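Local coordinates for ribonucleoside-diphosphate reductase, alpha chain (Actinobacillus ureae ATCC 25976, PDB 6DQX), which probably reduces ribonucleoside diphosphates to deoxynucleotides, as the catalytic alpha subunit of a class Id ribonucleotide reductase, at residues F58-A63 with G71-F76; S293-L298 with E307-L312. All coordinates share one frame; numbering follows the deposited sequence.

Contact 1 of 2, residues F58-A63 with G71-F76; sequences FIAEHA and GYADKF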
# COMPACT_ATOMS: atom_id res chain seq x y z
N PHE A 58 -11.27 -25.12 27.29
CA PHE A 58 -11.70 -25.15 25.90
C PHE A 58 -10.52 -25.45 24.97
O PHE A 58 -10.64 -26.25 24.06
CB PHE A 58 -12.34 -23.82 25.49
CG PHE A 58 -12.72 -23.77 24.04
CD1 PHE A 58 -13.94 -24.29 23.61
CD2 PHE A 58 -11.86 -23.22 23.10
CE1 PHE A 58 -14.29 -24.24 22.27
CE2 PHE A 58 -12.20 -23.18 21.76
CZ PHE A 58 -13.41 -23.70 21.34
N ILE A 59 -9.39 -24.80 25.22
CA ILE A 59 -8.18 -25.00 24.38
C ILE A 59 -7.72 -26.47 24.45
O ILE A 59 -7.46 -27.09 23.40
CB ILE A 59 -7.05 -24.04 24.81
CG1 ILE A 59 -7.40 -22.63 24.37
CG2 ILE A 59 -5.69 -24.49 24.25
CD1 ILE A 59 -6.52 -21.55 24.96
N ALA A 60 -7.66 -27.01 25.67
CA ALA A 60 -7.27 -28.42 25.89
C ALA A 60 -8.21 -29.39 25.18
O ALA A 60 -7.76 -30.32 24.51
CB ALA A 60 -7.28 -28.74 27.37
N GLU A 61 -9.52 -29.17 25.33
CA GLU A 61 -10.51 -30.07 24.72
C GLU A 61 -10.51 -29.93 23.20
O GLU A 61 -10.69 -30.91 22.49
CB GLU A 61 -11.91 -29.81 25.29
CG GLU A 61 -12.07 -30.17 26.76
CD GLU A 61 -12.05 -31.68 27.04
OE1 GLU A 61 -12.27 -32.49 26.11
OE2 GLU A 61 -11.80 -32.04 28.21
N HIS A 62 -10.34 -28.71 22.71
CA HIS A 62 -10.35 -28.50 21.27
C HIS A 62 -9.15 -29.20 20.63
O HIS A 62 -9.28 -29.87 19.61
CB HIS A 62 -10.32 -27.02 20.90
CG HIS A 62 -10.55 -26.77 19.45
ND1 HIS A 62 -11.80 -26.87 18.87
CD2 HIS A 62 -9.69 -26.46 18.46
CE1 HIS A 62 -11.69 -26.60 17.58
NE2 HIS A 62 -10.42 -26.37 17.30
N ALA A 63 -8.00 -29.07 21.29
CA ALA A 63 -6.78 -29.77 20.84
C ALA A 63 -6.96 -31.30 20.83
O ALA A 63 -6.64 -31.96 19.85
CB ALA A 63 -5.60 -29.36 21.69
N GLY A 71 -7.59 -38.87 26.21
CA GLY A 71 -6.84 -38.47 27.38
C GLY A 71 -5.92 -37.27 27.19
O GLY A 71 -5.37 -36.76 28.17
N TYR A 72 -5.81 -36.78 25.96
CA TYR A 72 -4.89 -35.68 25.67
C TYR A 72 -5.24 -34.41 26.46
O TYR A 72 -4.35 -33.79 27.06
CB TYR A 72 -4.81 -35.42 24.16
CG TYR A 72 -3.84 -34.31 23.87
CD1 TYR A 72 -2.48 -34.56 23.71
CD2 TYR A 72 -4.28 -32.98 23.80
CE1 TYR A 72 -1.60 -33.51 23.46
CE2 TYR A 72 -3.40 -31.95 23.56
CZ TYR A 72 -2.06 -32.23 23.39
OH TYR A 72 -1.18 -31.20 23.17
N ALA A 73 -6.52 -34.01 26.44
CA ALA A 73 -6.97 -32.78 27.10
C ALA A 73 -6.59 -32.73 28.57
O ALA A 73 -6.09 -31.71 29.05
CB ALA A 73 -8.47 -32.60 26.95
N ASP A 74 -6.81 -33.83 29.29
CA ASP A 74 -6.48 -33.87 30.71
C ASP A 74 -4.97 -33.79 30.96
O ASP A 74 -4.55 -33.15 31.93
CB ASP A 74 -7.10 -35.10 31.41
CG ASP A 74 -8.61 -35.00 31.56
OD1 ASP A 74 -9.19 -33.89 31.48
OD2 ASP A 74 -9.23 -36.05 31.73
N LYS A 75 -4.19 -34.36 30.06
CA LYS A 75 -2.71 -34.23 30.15
C LYS A 75 -2.29 -32.79 29.92
O LYS A 75 -1.56 -32.23 30.72
CB LYS A 75 -2.01 -35.14 29.15
CG LYS A 75 -1.74 -36.53 29.68
CD LYS A 75 -0.78 -37.32 28.79
CE LYS A 75 0.66 -36.83 28.87
NZ LYS A 75 1.40 -37.20 30.13
N PHE A 76 -2.78 -32.20 28.82
CA PHE A 76 -2.49 -30.79 28.55
C PHE A 76 -2.96 -29.88 29.69
O PHE A 76 -2.22 -29.00 30.13
CB PHE A 76 -3.12 -30.40 27.21
CG PHE A 76 -2.85 -28.99 26.80
CD1 PHE A 76 -3.71 -27.97 27.18
CD2 PHE A 76 -1.79 -28.69 25.95
CE1 PHE A 76 -3.48 -26.66 26.79
CE2 PHE A 76 -1.57 -27.39 25.54
CZ PHE A 76 -2.42 -26.38 25.94
O HOH W 1 -9.58 -31.17 30.15
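Ala60 and Ala73 meet where two successive helices, 52-67 and 72-82, pack against each other near the outside of the subunit. The segments run roughly antiparallel, at 143°, and their axes come within 8.0 Å, close for helices and possible because alanines stand at the interface. The two CB atoms lie 4.1 Å apart, and Ala73 CB also sits 3.4 Å from Ala60 O. On one flank the aromatic rings close the seam. Phe76 has CG anti to its backbone N (chi1 -178°), which swings the ring toward the first helix, with CD1 3.7 Å from Ala60 CB and CE1 4.0 Å from Ile59 CG2. Tyr72, with the same first torsion, brings CE2 to 3.9 Å from Ala63 CB, while its hydroxyl is hydrogen-bonded to Val311 O of helix 308-327. That helix also supplies Phe315, which packs against both rings. The other flank is polar. Glu61 bends at chi2 and lays its carboxylate over Ala73 CB, OE2 nearest; the same side chain lies about 6 Å from a bound magnesium ion. A water donates to both Glu61 OE2 and Asp74 OD1, bridging two acids whose oxygens are 4.6 Å apart and probably easing their repulsion. Glu64 OE1 accepts from Ala73 N, tying the first helix to the opening turn of the second. Alanine contact, short connection and opposed directions together make an antiparallel helical hairpin.

Contact 2 of 2, residues S293-L298 with E307-L312; sequences SSMNLL and EAPEVL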
# COMPACT_ATOMS: atom_id res chain seq x y z
N SER A 293 4.80 -21.60 21.56
CA SER A 293 4.42 -21.67 22.94
C SER A 293 5.73 -22.07 23.64
O SER A 293 6.72 -22.36 22.97
CB SER A 293 3.28 -22.66 23.18
OG SER A 293 2.02 -22.15 22.75
N SER A 294 5.74 -22.02 24.96
CA SER A 294 7.02 -22.02 25.71
C SER A 294 6.99 -22.88 26.96
O SER A 294 6.00 -22.91 27.71
CB SER A 294 7.41 -20.60 26.10
OG SER A 294 7.14 -19.67 25.04
N MET A 295 8.09 -23.58 27.18
CA MET A 295 8.29 -24.35 28.40
C MET A 295 8.83 -23.48 29.52
O MET A 295 9.75 -22.72 29.31
CB MET A 295 9.25 -25.51 28.15
CG MET A 295 8.73 -26.60 27.21
SD MET A 295 7.25 -27.46 27.74
CE MET A 295 7.73 -28.12 29.33
N ASN A 296 8.29 -23.63 30.73
CA ASN A 296 8.71 -22.85 31.87
C ASN A 296 9.88 -23.57 32.52
O ASN A 296 9.68 -24.56 33.25
CB ASN A 296 7.58 -22.72 32.88
CG ASN A 296 7.89 -21.78 34.01
OD1 ASN A 296 9.00 -21.27 34.12
ND2 ASN A 296 6.92 -21.59 34.91
N LEU A 297 11.07 -23.05 32.29
CA LEU A 297 12.30 -23.68 32.82
C LEU A 297 12.41 -23.62 34.34
O LEU A 297 13.20 -24.39 34.93
CB LEU A 297 13.52 -23.06 32.20
CG LEU A 297 13.61 -23.11 30.68
CD1 LEU A 297 14.95 -22.60 30.20
CD2 LEU A 297 13.33 -24.49 30.09
N LEU A 298 11.65 -22.74 35.01
CA LEU A 298 11.62 -22.76 36.48
C LEU A 298 11.36 -24.16 37.02
O LEU A 298 11.91 -24.56 38.07
CB LEU A 298 10.56 -21.79 37.01
CG LEU A 298 10.34 -21.75 38.54
CD1 LEU A 298 11.64 -21.44 39.24
CD2 LEU A 298 9.29 -20.70 38.88
N GLU A 307 6.24 -36.26 29.83
CA GLU A 307 5.86 -35.97 28.44
C GLU A 307 5.42 -34.53 28.20
O GLU A 307 4.85 -34.25 27.14
CB GLU A 307 4.76 -36.93 27.98
CG GLU A 307 5.21 -38.37 27.91
CD GLU A 307 4.14 -39.29 27.35
OE1 GLU A 307 2.94 -38.88 27.29
OE2 GLU A 307 4.49 -40.43 26.99
N ALA A 308 5.74 -33.59 29.08
CA ALA A 308 5.25 -32.22 28.87
C ALA A 308 5.75 -31.56 27.56
O ALA A 308 4.93 -31.02 26.80
CB ALA A 308 5.53 -31.32 30.08
N PRO A 309 7.05 -31.63 27.25
CA PRO A 309 7.51 -31.05 25.97
C PRO A 309 6.89 -31.70 24.76
O PRO A 309 6.54 -31.01 23.79
CB PRO A 309 9.02 -31.24 25.99
CG PRO A 309 9.34 -31.38 27.43
CD PRO A 309 8.20 -32.13 28.02
N GLU A 310 6.68 -33.02 24.82
CA GLU A 310 6.02 -33.72 23.74
C GLU A 310 4.58 -33.30 23.56
O GLU A 310 4.10 -33.11 22.43
CB GLU A 310 6.09 -35.23 23.99
CG GLU A 310 7.51 -35.76 23.92
CD GLU A 310 8.24 -35.80 25.24
OE1 GLU A 310 8.03 -34.94 26.13
OE2 GLU A 310 9.12 -36.70 25.37
N VAL A 311 3.88 -33.14 24.69
CA VAL A 311 2.48 -32.68 24.65
C VAL A 311 2.40 -31.30 24.04
O VAL A 311 1.50 -31.05 23.21
CB VAL A 311 1.82 -32.77 26.06
CG1 VAL A 311 0.54 -31.95 26.17
CG2 VAL A 311 1.53 -34.24 26.37
N LEU A 312 3.33 -30.41 24.41
CA LEU A 312 3.33 -29.06 23.85
C LEU A 312 3.64 -29.09 22.32
O LEU A 312 3.03 -28.34 21.55
CB LEU A 312 4.27 -28.14 24.63
CG LEU A 312 4.07 -26.65 24.36
CD1 LEU A 312 2.67 -26.17 24.80
CD2 LEU A 312 5.14 -25.83 25.07
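Met295 curls back on itself to pack between a strand and a helix that share no hydrogen bond. Strand 288-296 belongs to the mixed sheet of the ribonucleotide reductase barrel domain, and the first turn of helix 308-327 runs back along one side of it, giving plain beta-alpha packing. The short segments run almost antiparallel, at 170°, with their axes 9.5 Å apart at closest. Bends at chi2 and chi3 (-61° and -57°) fold the methionine so that sulfur and methyl both reach Pro309 but differ in their second partner. The sulfur SD faces Leu312 CD2 at 3.8 Å and Pro309 CA at 4.0 Å; the methyl CE reaches Ala308 CB at 4.0 Å and also touches Pro309 CG. The methionine chain and the leucine lie alongside one another pointing opposite ways, and the proline ring is met nearly at right angles. The strand is fixed in the sheet from both neighbours: Met295 has backbone bonds to Gly349 and Leu351, and Ser294 to Ser86. Phe85, from strand 85-87, and Trp303 also pack on Met295, so the thioether is enclosed by apolar groups. At the strand's end, Asn296 OD1 accepts from Leu298 N at 3.2 Å in an Asx turn, the donor standing above the carbonyl plane. Leu312 completes the contact by dividing its methyls: CD2 lies 3.9 Å from Ser294 N, and CD1 is 3.9 Å from Ser293 CB.

From the N terminus the chain passes helix 35-44 and reaches helix 52-67, and contact 1 closes a short loop as helix 72-82 turns back along it. The chain then passes through strand 85-87 and most of the sheet before strand 288-296; contact 2 closes a second short loop where helix 308-327 begins. The two loops follow in series and neither encloses the other, yet their centres are only 15 Å apart. Helix 308-327 joins them, with one face on the sheet and another under the hairpin, where Phe76 CD2 packs 4.0 Å from Val311 CG1. Sheet, helix and hairpin thus form successive layers, moving outward from the chain's centre.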